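Local coordinates for alcohol dehydrogenase superfamily protein (Novosphingobium aromaticivorans, PDB 3GAZ) that probably catalyses an NADP-dependent oxidation or reduction as a member of the medium-chain dehydrogenase/reductase superfamily, at residues 140-145 with 152-157; 166-171 with 193-198; 227-232 with 240-245. One frame throughout, in Å; residues are numbered along the deposited sequence.

Interaction 1: 140-145 with 152-157; sequences EGLVDR and QTVLIQ
Leu-142 reaches from the last turn of helix 132-145 toward Val-154 and Ile-156 on strand 153-157, the first strand of the Rossmann-type domain and one of the two middle strands of its six-stranded parallel sheet. Following the leucine outward, CB leaves the helix in the direction of the strand but, like CG, stops short of touching it. With CG turned anti to the carbonyl carbon (chi1 -64°), the fork at CG divides the work between the two methyls. CD1 continues the extended chain and packs on Ala-167 and Ile-170 of helix 162-173. CD2 branches to the sheet, lying 4.4 Å from Val-154 CG1 and equally 4.4 Å from Ile-156 CD1, so it is shared between two residues on the same face of the strand. These are light van der Waals contacts, and the helix and strand stay well apart, with the CA atoms of Leu-142 and Val-154 at 9.3 Å. A forked leucine suits a place between helix 162-173 and the strand, since each methyl can serve one of them. Beta-branched valine and isoleucine fit an extended strand, and the isoleucine adds length: its CB bond does not aim at the helix, but CG1 and CD1 bend over to it. Helix 132-145 widens here into a pi-type turn, in which Arg-145 N donates to Glu-140 O at 2.9 Å.

Interaction 2: 166-171 with 193-198; sequences VAIQIA and LGATPI
Ile-168 and Gln-169 of helix 162-173 receive Leu-193 and Ala-195 at the joint between helix 184-193 and edge strand 196-199, within the successive beta-alpha-beta units of the Rossmann fold. The tight part is apolar. In Ile-168, chi1 of -73° sets CG1 beside the backbone N and leaves CG2 anti to it, where CG2 meets Ala-195 CB at 3.8 Å and Leu-193 CD1 at 3.9 Å; small alanine lets the chain pass close beside the helix. Leucine, with two methyls, can serve two neighbours: its side chain crosses those of Ile-168 and Gln-169 at about a right angle, and CD2 rests 3.7 Å from Gln-169 CD.

On the looser side, Leu-193 is only partly buried and Gly-194 is exposed. This glycine closes helix 184-193 with a Schellman motif; its positive phi (110°) is one that glycine, lacking a CB, takes up without strain against the carbonyl before it. Beyond Ala-195 the chain turns into the sheet, where Thr-196 and Ile-198 hydrogen-bond to strand 177-182.

Glutamine suits the border of the two zones, offering its aliphatic stem to leucine while its buried amide is satisfied elsewhere: NE2 donates to His-165 O, and OE1 accepts from Ala-298 N.

Interaction 3: 227-232 with 240-245; sequences PVLDAS and GHVVSC
The helix bearing Leu-229 and Ser-232 lies against the strand bearing Val-242 and Ser-244 in nearly antiparallel fashion, their axes 9.4 Å apart at closest approach and 169° between their N-to-C directions. Leu-229 and Ser-232, one turn apart, present one side of the helix, while Val-242 and Ser-244, two residues apart, point from the same face of the strand.

Leu-229 CG is anti to the backbone N (chi1 177°), which brings CD1 down to the strand although the CB bond does not aim there. That single methyl sits 4.0 Å from Val-242 CG1 and 4.0 Å from Ser-244 CB, bridging the two strand residues. Val-242 splits its own branches: CG1 also meets Ser-232 CB at 3.9 Å, whereas CG2 lies 3.7 Å from Ser-232 O.

This is the second half of a beta-alpha-beta crossover in the Rossmann-type domain, where helix 227-235 joins the parallel neighbours 217-222 and 240-244. Tyr-263 of the next strand, 262-265, packs against Leu-229, Val-242 and Ser-244.

Small serines suit the close approach, provided their buried hydroxyls find partners. Ser-244 meets Leu-229 through CB, while OG is hydrogen-bonded to Asp-222 OD2 and Leu-246 N. Ser-232 turns OG back to its own helix and donates to Val-228 O at 2.8 Å, tilted 28° from the carbonyl plane, so Val-228 O accepts two bonds, Ser-232 N coming at 3.0 Å from the opposite face of its plane.

All three contacts are buried and serve one parallel sheet, but from different sides and at different places across it. Interaction 1 lies on a middle strand and is wholly aliphatic. Interaction 2, at edge strand 196-199, adds a glutamine amide and runs out to an exposed glycine. Interaction 3 mixes leucine and valine with serines. Interactions 1 and 2 merge into one core under helix 162-173, where Ile-156 CD1 lies 3.7 Å from Ala-167 CB. In interaction 3, helix 227-235 packs on the other face and touches strand 153-157, with Gln-157 CB 3.6 Å from Val-228 CG1, while strand 240-244 also meets helix 132-145 through Val-243 on its reverse side. Interactions 2 and 3 do not touch.

Interaction 1: 140-145 with 152-157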
ATOM      1  N   GLU A 140      21.314   5.631  -5.256  1.00 14.11           N
ATOM      2  CA  GLU A 140      20.629   6.882  -4.962  1.00 14.82           C
ATOM      3  C   GLU A 140      21.498   7.784  -4.102  1.00 14.90           C
ATOM      4  O   GLU A 140      21.458   9.003  -4.240  1.00 13.28           O
ATOM      5  CB  GLU A 140      19.294   6.630  -4.257  1.00 17.08           C
ATOM      6  CG  GLU A 140      18.338   5.761  -5.056  1.00 21.39           C
ATOM      7  CD  GLU A 140      16.892   5.933  -4.632  1.00 25.15           C
ATOM      8  OE1 GLU A 140      16.626   6.026  -3.411  1.00 23.70           O
ATOM      9  OE2 GLU A 140      16.019   5.965  -5.528  1.00 28.79           O
ATOM     10  N   GLY A 141      22.289   7.180  -3.220  1.00 13.84           N
ATOM     11  CA  GLY A 141      23.143   7.966  -2.351  1.00 15.52           C
ATOM     12  C   GLY A 141      24.401   8.467  -3.029  1.00 16.12           C
ATOM     13  O   GLY A 141      24.724   9.659  -2.968  1.00 15.38           O
ATOM     14  N   LEU A 142      25.104   7.556  -3.689  1.00 16.61           N
ATOM     15  CA  LEU A 142      26.357   7.878  -4.364  1.00 17.12           C
ATOM     16  C   LEU A 142      26.229   8.695  -5.641  1.00 18.13           C
ATOM     17  O   LEU A 142      27.073   9.548  -5.916  1.00 16.76           O
ATOM     18  CB  LEU A 142      27.119   6.594  -4.694  1.00 16.42           C
ATOM     19  CG  LEU A 142      27.601   5.719  -3.539  1.00 17.04           C
ATOM     20  CD1 LEU A 142      28.150   4.408  -4.099  1.00 13.88           C
ATOM     21  CD2 LEU A 142      28.658   6.460  -2.735  1.00 18.38           C
ATOM     22  N   VAL A 143      25.193   8.427  -6.428  1.00 16.60           N
ATOM     23  CA  VAL A 143      25.023   9.131  -7.694  1.00 18.31           C
ATOM     24  C   VAL A 143      23.943  10.209  -7.677  1.00 19.02           C
ATOM     25  O   VAL A 143      24.243  11.385  -7.880  1.00 18.62           O
ATOM     26  CB  VAL A 143      24.738   8.128  -8.833  1.00 18.69           C
ATOM     27  CG1 VAL A 143      24.637   8.858 -10.169  1.00 20.50           C
ATOM     28  CG2 VAL A 143      25.845   7.079  -8.880  1.00 17.92           C
ATOM     29  N   ASP A 144      22.696   9.818  -7.436  1.00 19.14           N
ATOM     30  CA  ASP A 144      21.606  10.786  -7.409  1.00 20.42           C
ATOM     31  C   ASP A 144      21.843  11.938  -6.427  1.00 20.49           C
ATOM     32  O   ASP A 144      21.732  13.106  -6.798  1.00 19.41           O
ATOM     33  CB  ASP A 144      20.275  10.097  -7.079  1.00 21.14           C
ATOM     34  CG  ASP A 144      19.835   9.122  -8.158  1.00 23.56           C
ATOM     35  OD1 ASP A 144      20.176   9.343  -9.337  1.00 26.05           O
ATOM     36  OD2 ASP A 144      19.131   8.140  -7.835  1.00 27.28           O
ATOM     37  N   ARG A 145      22.169  11.621  -5.178  1.00 19.15           N
ATOM     38  CA  ARG A 145      22.397  12.669  -4.192  1.00 19.89           C
ATOM     39  C   ARG A 145      23.806  13.278  -4.207  1.00 22.04           C
ATOM     40  O   ARG A 145      23.955  14.495  -4.295  1.00 22.23           O
ATOM     41  CB  ARG A 145      22.094  12.151  -2.779  1.00 21.08           C
ATOM     42  CG  ARG A 145      20.625  11.812  -2.499  1.00 19.76           C
ATOM     43  CD  ARG A 145      19.716  13.039  -2.575  1.00 21.03           C
ATOM     44  NE  ARG A 145      19.335  13.378  -3.945  1.00 21.41           N
ATOM     45  CZ  ARG A 145      18.502  12.656  -4.690  1.00 21.77           C
ATOM     46  NH1 ARG A 145      17.953  11.550  -4.198  1.00 20.97           N
ATOM     47  NH2 ARG A 145      18.219  13.036  -5.929  1.00 21.75           N
ATOM     48  N   GLN A 152      37.459  11.366  -6.462  1.00 18.98           N
ATOM     49  CA  GLN A 152      37.068  11.739  -5.109  1.00 18.79           C
ATOM     50  C   GLN A 152      37.348  10.608  -4.135  1.00 18.46           C
ATOM     51  O   GLN A 152      37.322   9.435  -4.505  1.00 19.75           O
ATOM     52  CB  GLN A 152      35.579  12.087  -5.039  1.00 20.29           C
ATOM     53  CG  GLN A 152      35.191  13.391  -5.714  1.00 22.62           C
ATOM     54  CD  GLN A 152      33.719  13.710  -5.532  1.00 24.32           C
ATOM     55  OE1 GLN A 152      32.855  12.867  -5.779  1.00 24.79           O
ATOM     56  NE2 GLN A 152      33.424  14.932  -5.104  1.00 25.49           N
ATOM     57  N   THR A 153      37.628  10.966  -2.891  1.00 17.96           N
ATOM     58  CA  THR A 153      37.877   9.968  -1.865  1.00 18.70           C
ATOM     59  C   THR A 153      36.515   9.630  -1.278  1.00 18.29           C
ATOM     60  O   THR A 153      35.753  10.526  -0.903  1.00 18.19           O
ATOM     61  CB  THR A 153      38.795  10.510  -0.760  1.00 18.88           C
ATOM     62  OG1 THR A 153      38.260  11.737  -0.253  1.00 20.44           O
ATOM     63  CG2 THR A 153      40.198  10.744  -1.308  1.00 19.52           C
ATOM     64  N   VAL A 154      36.209   8.339  -1.213  1.00 15.63           N
ATOM     65  CA  VAL A 154      34.925   7.885  -0.697  1.00 15.55           C
ATOM     66  C   VAL A 154      35.100   6.896   0.442  1.00 14.56           C
ATOM     67  O   VAL A 154      35.879   5.955   0.342  1.00 16.56           O
ATOM     68  CB  VAL A 154      34.082   7.203  -1.813  1.00 13.57           C
ATOM     69  CG1 VAL A 154      32.792   6.638  -1.230  1.00 13.99           C
ATOM     70  CG2 VAL A 154      33.772   8.204  -2.916  1.00 16.77           C
ATOM     71  N   LEU A 155      34.367   7.123   1.527  1.00 13.71           N
ATOM     72  CA  LEU A 155      34.415   6.243   2.686  1.00 13.54           C
ATOM     73  C   LEU A 155      33.062   5.557   2.840  1.00 14.35           C
ATOM     74  O   LEU A 155      32.039   6.224   3.019  1.00 14.14           O
ATOM     75  CB  LEU A 155      34.713   7.045   3.954  1.00 13.93           C
ATOM     76  CG  LEU A 155      34.616   6.248   5.258  1.00 14.59           C
ATOM     77  CD1 LEU A 155      35.701   5.177   5.284  1.00 14.44           C
ATOM     78  CD2 LEU A 155      34.741   7.182   6.451  1.00 14.32           C
ATOM     79  N   ILE A 156      33.056   4.232   2.749  1.00 13.87           N
ATOM     80  CA  ILE A 156      31.826   3.469   2.911  1.00 15.43           C
ATOM     81  C   ILE A 156      31.831   2.858   4.305  1.00 14.87           C
ATOM     82  O   ILE A 156      32.717   2.071   4.633  1.00 16.01           O
ATOM     83  CB  ILE A 156      31.715   2.315   1.884  1.00 15.31           C
ATOM     84  CG1 ILE A 156      31.765   2.864   0.458  1.00 15.51           C
ATOM     85  CG2 ILE A 156      30.419   1.537   2.124  1.00 15.63           C
ATOM     86  CD1 ILE A 156      30.629   3.805   0.119  1.00 17.91           C
ATOM     87  N   GLN A 157      30.849   3.232   5.123  1.00 15.08           N
ATOM     88  CA  GLN A 157      30.725   2.710   6.484  1.00 17.02           C
ATOM     89  C   GLN A 157      29.923   1.412   6.440  1.00 17.75           C
ATOM     90  O   GLN A 157      28.733   1.426   6.124  1.00 20.18           O
ATOM     91  CB  GLN A 157      30.009   3.730   7.375  1.00 17.14           C
ATOM     92  CG  GLN A 157      30.693   5.090   7.425  1.00 20.07           C
ATOM     93  CD  GLN A 157      31.829   5.146   8.431  1.00 22.98           C
ATOM     94  OE1 GLN A 157      32.631   4.218   8.536  1.00 23.68           O
ATOM     95  NE2 GLN A 157      31.908   6.247   9.173  1.00 22.42           N
TER

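Interaction 2: 166-171 with 193-198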
ATOM      1  N   VAL A 166      27.967  -3.106  -2.263  1.00 12.73           N
ATOM      2  CA  VAL A 166      27.622  -2.656  -3.601  1.00 13.80           C
ATOM      3  C   VAL A 166      28.021  -1.188  -3.772  1.00 13.72           C
ATOM      4  O   VAL A 166      28.388  -0.764  -4.869  1.00 13.52           O
ATOM      5  CB  VAL A 166      26.112  -2.854  -3.910  1.00 11.93           C
ATOM      6  CG1 VAL A 166      25.809  -4.343  -4.029  1.00 13.72           C
ATOM      7  CG2 VAL A 166      25.258  -2.228  -2.822  1.00 14.75           C
ATOM      8  N   ALA A 167      27.965  -0.424  -2.684  1.00 12.24           N
ATOM      9  CA  ALA A 167      28.353   0.983  -2.727  1.00 13.23           C
ATOM     10  C   ALA A 167      29.847   1.064  -3.060  1.00 13.06           C
ATOM     11  O   ALA A 167      30.278   1.922  -3.825  1.00 12.49           O
ATOM     12  CB  ALA A 167      28.074   1.646  -1.383  1.00 11.06           C
ATOM     13  N   ILE A 168      30.633   0.160  -2.479  1.00 14.54           N
ATOM     14  CA  ILE A 168      32.074   0.122  -2.736  1.00 14.30           C
ATOM     15  C   ILE A 168      32.350  -0.085  -4.223  1.00 15.03           C
ATOM     16  O   ILE A 168      33.158   0.622  -4.823  1.00 15.63           O
ATOM     17  CB  ILE A 168      32.759  -1.045  -1.983  1.00 16.36           C
ATOM     18  CG1 ILE A 168      32.845  -0.734  -0.487  1.00 15.64           C
ATOM     19  CG2 ILE A 168      34.142  -1.310  -2.583  1.00 16.17           C
ATOM     20  CD1 ILE A 168      33.420  -1.868   0.333  1.00 14.36           C
ATOM     21  N   GLN A 169      31.670  -1.066  -4.810  1.00 14.59           N
ATOM     22  CA  GLN A 169      31.871  -1.396  -6.212  1.00 14.59           C
ATOM     23  C   GLN A 169      31.388  -0.319  -7.173  1.00 15.02           C
ATOM     24  O   GLN A 169      31.992  -0.114  -8.226  1.00 12.97           O
ATOM     25  CB  GLN A 169      31.214  -2.746  -6.518  1.00 13.04           C
ATOM     26  CG  GLN A 169      31.806  -3.881  -5.679  1.00 13.78           C
ATOM     27  CD  GLN A 169      31.137  -5.220  -5.918  1.00 12.25           C
ATOM     28  OE1 GLN A 169      31.303  -5.829  -6.970  1.00 14.40           O
ATOM     29  NE2 GLN A 169      30.365  -5.680  -4.937  1.00 11.19           N
ATOM     30  N   ILE A 170      30.304   0.367  -6.820  1.00 14.19           N
ATOM     31  CA  ILE A 170      29.791   1.437  -7.673  1.00 14.23           C
ATOM     32  C   ILE A 170      30.808   2.578  -7.664  1.00 15.67           C
ATOM     33  O   ILE A 170      31.205   3.076  -8.719  1.00 15.62           O
ATOM     34  CB  ILE A 170      28.424   1.977  -7.165  1.00 13.72           C
ATOM     35  CG1 ILE A 170      27.324   0.946  -7.432  1.00 14.46           C
ATOM     36  CG2 ILE A 170      28.081   3.300  -7.858  1.00 14.93           C
ATOM     37  CD1 ILE A 170      25.964   1.347  -6.899  1.00 13.70           C
ATOM     38  N   ALA A 171      31.235   2.971  -6.468  1.00 14.91           N
ATOM     39  CA  ALA A 171      32.202   4.053  -6.308  1.00 15.23           C
ATOM     40  C   ALA A 171      33.496   3.772  -7.072  1.00 16.49           C
ATOM     41  O   ALA A 171      34.014   4.643  -7.760  1.00 17.17           O
ATOM     42  CB  ALA A 171      32.503   4.268  -4.826  1.00 14.29           C
ATOM     43  N   LEU A 193      37.701  -6.472  -2.945  1.00 24.22           N
ATOM     44  CA  LEU A 193      36.926  -5.653  -3.880  1.00 22.90           C
ATOM     45  C   LEU A 193      37.762  -4.543  -4.506  1.00 21.44           C
ATOM     46  O   LEU A 193      37.417  -4.025  -5.565  1.00 22.72           O
ATOM     47  CB  LEU A 193      35.709  -5.035  -3.180  1.00 21.24           C
ATOM     48  CG  LEU A 193      34.532  -5.964  -2.871  1.00 21.08           C
ATOM     49  CD1 LEU A 193      33.423  -5.162  -2.199  1.00 19.95           C
ATOM     50  CD2 LEU A 193      34.022  -6.610  -4.159  1.00 18.65           C
ATOM     51  N   GLY A 194      38.861  -4.178  -3.850  1.00 21.08           N
ATOM     52  CA  GLY A 194      39.716  -3.128  -4.373  1.00 21.25           C
ATOM     53  C   GLY A 194      39.664  -1.851  -3.553  1.00 21.99           C
ATOM     54  O   GLY A 194      40.137  -0.799  -3.987  1.00 22.06           O
ATOM     55  N   ALA A 195      39.077  -1.939  -2.367  1.00 20.68           N
ATOM     56  CA  ALA A 195      38.968  -0.787  -1.484  1.00 20.32           C
ATOM     57  C   ALA A 195      39.958  -0.939  -0.340  1.00 20.55           C
ATOM     58  O   ALA A 195      40.384  -2.051  -0.025  1.00 21.33           O
ATOM     59  CB  ALA A 195      37.553  -0.687  -0.937  1.00 18.07           C
ATOM     60  N   THR A 196      40.328   0.181   0.274  1.00 19.22           N
ATOM     61  CA  THR A 196      41.256   0.160   1.395  1.00 19.71           C
ATOM     62  C   THR A 196      40.470  -0.133   2.661  1.00 19.35           C
ATOM     63  O   THR A 196      39.650   0.675   3.097  1.00 21.49           O
ATOM     64  CB  THR A 196      41.982   1.513   1.565  1.00 19.08           C
ATOM     65  OG1 THR A 196      42.787   1.771   0.409  1.00 20.27           O
ATOM     66  CG2 THR A 196      42.867   1.489   2.809  1.00 17.90           C
ATOM     67  N   PRO A 197      40.705  -1.305   3.268  1.00 19.33           N
ATOM     68  CA  PRO A 197      40.005  -1.695   4.492  1.00 19.15           C
ATOM     69  C   PRO A 197      40.399  -0.898   5.727  1.00 19.97           C
ATOM     70  O   PRO A 197      41.563  -0.537   5.912  1.00 19.18           O
ATOM     71  CB  PRO A 197      40.360  -3.170   4.632  1.00 18.51           C
ATOM     72  CG  PRO A 197      41.753  -3.219   4.073  1.00 15.68           C
ATOM     73  CD  PRO A 197      41.620  -2.372   2.826  1.00 17.60           C
ATOM     74  N   ILE A 198      39.410  -0.642   6.577  1.00 18.51           N
ATOM     75  CA  ILE A 198      39.610   0.093   7.813  1.00 18.83           C
ATOM     76  C   ILE A 198      38.832  -0.613   8.913  1.00 20.06           C
ATOM     77  O   ILE A 198      37.610  -0.748   8.830  1.00 21.27           O
ATOM     78  CB  ILE A 198      39.103   1.548   7.686  1.00 18.78           C
ATOM     79  CG1 ILE A 198      39.950   2.298   6.653  1.00 17.30           C
ATOM     80  CG2 ILE A 198      39.134   2.235   9.047  1.00 17.44           C
ATOM     81  CD1 ILE A 198      39.400   3.669   6.266  1.00 17.62           C
TER

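Interaction 3: 227-232 with 240-245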
ATOM      1  N   PRO A 227      25.072   5.879  15.747  1.00 20.82           N
ATOM      2  CA  PRO A 227      26.383   6.470  16.042  1.00 19.42           C
ATOM      3  C   PRO A 227      27.303   6.510  14.826  1.00 18.26           C
ATOM      4  O   PRO A 227      28.187   7.362  14.733  1.00 18.56           O
ATOM      5  CB  PRO A 227      26.934   5.563  17.140  1.00 22.53           C
ATOM      6  CG  PRO A 227      25.689   5.066  17.831  1.00 22.86           C
ATOM      7  CD  PRO A 227      24.785   4.757  16.660  1.00 21.60           C
ATOM      8  N   VAL A 228      27.102   5.583  13.895  1.00 17.47           N
ATOM      9  CA  VAL A 228      27.936   5.533  12.700  1.00 17.01           C
ATOM     10  C   VAL A 228      27.733   6.790  11.850  1.00 16.77           C
ATOM     11  O   VAL A 228      28.645   7.230  11.145  1.00 13.45           O
ATOM     12  CB  VAL A 228      27.625   4.273  11.848  1.00 17.96           C
ATOM     13  CG1 VAL A 228      28.538   4.227  10.637  1.00 15.76           C
ATOM     14  CG2 VAL A 228      27.812   3.010  12.700  1.00 18.95           C
ATOM     15  N   LEU A 229      26.534   7.365  11.913  1.00 15.44           N
ATOM     16  CA  LEU A 229      26.257   8.577  11.147  1.00 16.52           C
ATOM     17  C   LEU A 229      27.041   9.735  11.761  1.00 17.33           C
ATOM     18  O   LEU A 229      27.591  10.581  11.047  1.00 18.09           O
ATOM     19  CB  LEU A 229      24.758   8.888  11.146  1.00 16.24           C
ATOM     20  CG  LEU A 229      24.368  10.177  10.419  1.00 15.58           C
ATOM     21  CD1 LEU A 229      24.957  10.176   9.012  1.00 18.87           C
ATOM     22  CD2 LEU A 229      22.850  10.292  10.369  1.00 16.32           C
ATOM     23  N   ASP A 230      27.096   9.771  13.089  1.00 17.82           N
ATOM     24  CA  ASP A 230      27.847  10.822  13.775  1.00 18.22           C
ATOM     25  C   ASP A 230      29.324  10.693  13.396  1.00 17.45           C
ATOM     26  O   ASP A 230      30.007  11.685  13.162  1.00 17.10           O
ATOM     27  CB  ASP A 230      27.692  10.695  15.294  1.00 18.54           C
ATOM     28  CG  ASP A 230      26.257  10.861  15.748  1.00 20.96           C
ATOM     29  OD1 ASP A 230      25.642  11.892  15.412  1.00 22.55           O
ATOM     30  OD2 ASP A 230      25.747   9.959  16.446  1.00 22.53           O
ATOM     31  N   ALA A 231      29.814   9.459  13.339  1.00 17.81           N
ATOM     32  CA  ALA A 231      31.206   9.216  12.979  1.00 16.78           C
ATOM     33  C   ALA A 231      31.450   9.689  11.546  1.00 16.04           C
ATOM     34  O   ALA A 231      32.533  10.168  11.214  1.00 14.34           O
ATOM     35  CB  ALA A 231      31.532   7.725  13.114  1.00 18.31           C
ATOM     36  N   SER A 232      30.429   9.556  10.705  1.00 14.74           N
ATOM     37  CA  SER A 232      30.527   9.974   9.312  1.00 14.17           C
ATOM     38  C   SER A 232      30.686  11.491   9.230  1.00 14.91           C
ATOM     39  O   SER A 232      31.431  12.002   8.394  1.00 14.26           O
ATOM     40  CB  SER A 232      29.277   9.539   8.541  1.00 12.73           C
ATOM     41  OG  SER A 232      29.142   8.123   8.557  1.00 14.91           O
ATOM     42  N   GLY A 240      32.578  18.822   2.248  1.00 17.11           N
ATOM     43  CA  GLY A 240      32.248  17.474   1.806  1.00 17.54           C
ATOM     44  C   GLY A 240      30.775  17.108   1.890  1.00 16.32           C
ATOM     45  O   GLY A 240      29.944  17.919   2.304  1.00 13.76           O
ATOM     46  N   HIS A 241      30.452  15.872   1.513  1.00 16.44           N
ATOM     47  CA  HIS A 241      29.068  15.401   1.518  1.00 14.63           C
ATOM     48  C   HIS A 241      28.923  14.060   2.229  1.00 14.87           C
ATOM     49  O   HIS A 241      29.707  13.138   2.011  1.00 14.37           O
ATOM     50  CB  HIS A 241      28.575  15.272   0.069  1.00 15.64           C
ATOM     51  CG  HIS A 241      27.083  15.197  -0.075  1.00 18.91           C
ATOM     52  ND1 HIS A 241      26.444  15.424  -1.276  1.00 18.08           N
ATOM     53  CD2 HIS A 241      26.105  14.917   0.822  1.00 18.11           C
ATOM     54  CE1 HIS A 241      25.139  15.292  -1.113  1.00 17.59           C
ATOM     55  NE2 HIS A 241      24.907  14.984   0.151  1.00 17.56           N
ATOM     56  N   VAL A 242      27.909  13.958   3.078  1.00 13.40           N
ATOM     57  CA  VAL A 242      27.631  12.725   3.805  1.00 13.90           C
ATOM     58  C   VAL A 242      26.222  12.251   3.440  1.00 15.05           C
ATOM     59  O   VAL A 242      25.284  13.043   3.436  1.00 16.95           O
ATOM     60  CB  VAL A 242      27.700  12.950   5.337  1.00 11.54           C
ATOM     61  CG1 VAL A 242      27.239  11.692   6.077  1.00 11.13           C
ATOM     62  CG2 VAL A 242      29.134  13.310   5.750  1.00  9.07           C
ATOM     63  N   VAL A 243      26.076  10.976   3.100  1.00 15.60           N
ATOM     64  CA  VAL A 243      24.752  10.449   2.778  1.00 16.06           C
ATOM     65  C   VAL A 243      24.485   9.234   3.663  1.00 15.81           C
ATOM     66  O   VAL A 243      25.415   8.540   4.083  1.00 14.75           O
ATOM     67  CB  VAL A 243      24.626  10.042   1.281  1.00 17.27           C
ATOM     68  CG1 VAL A 243      24.993  11.220   0.384  1.00 16.02           C
ATOM     69  CG2 VAL A 243      25.516   8.847   0.977  1.00 16.67           C
ATOM     70  N   SER A 244      23.217   8.988   3.962  1.00 15.11           N
ATOM     71  CA  SER A 244      22.849   7.849   4.792  1.00 15.99           C
ATOM     72  C   SER A 244      21.526   7.264   4.344  1.00 17.04           C
ATOM     73  O   SER A 244      20.653   7.983   3.855  1.00 16.41           O
ATOM     74  CB  SER A 244      22.735   8.269   6.262  1.00 15.94           C
ATOM     75  OG  SER A 244      22.230   7.202   7.053  1.00 16.10           O
ATOM     76  N   CYS A 245      21.386   5.951   4.504  1.00 18.42           N
ATOM     77  CA  CYS A 245      20.148   5.275   4.146  1.00 19.08           C
ATOM     78  C   CYS A 245      19.478   4.761   5.422  1.00 19.21           C
ATOM     79  O   CYS A 245      18.567   3.942   5.375  1.00 17.35           O
ATOM     80  CB  CYS A 245      20.421   4.125   3.166  1.00 16.47           C
ATOM     81  SG  CYS A 245      21.623   2.898   3.713  1.00 17.30           S
TER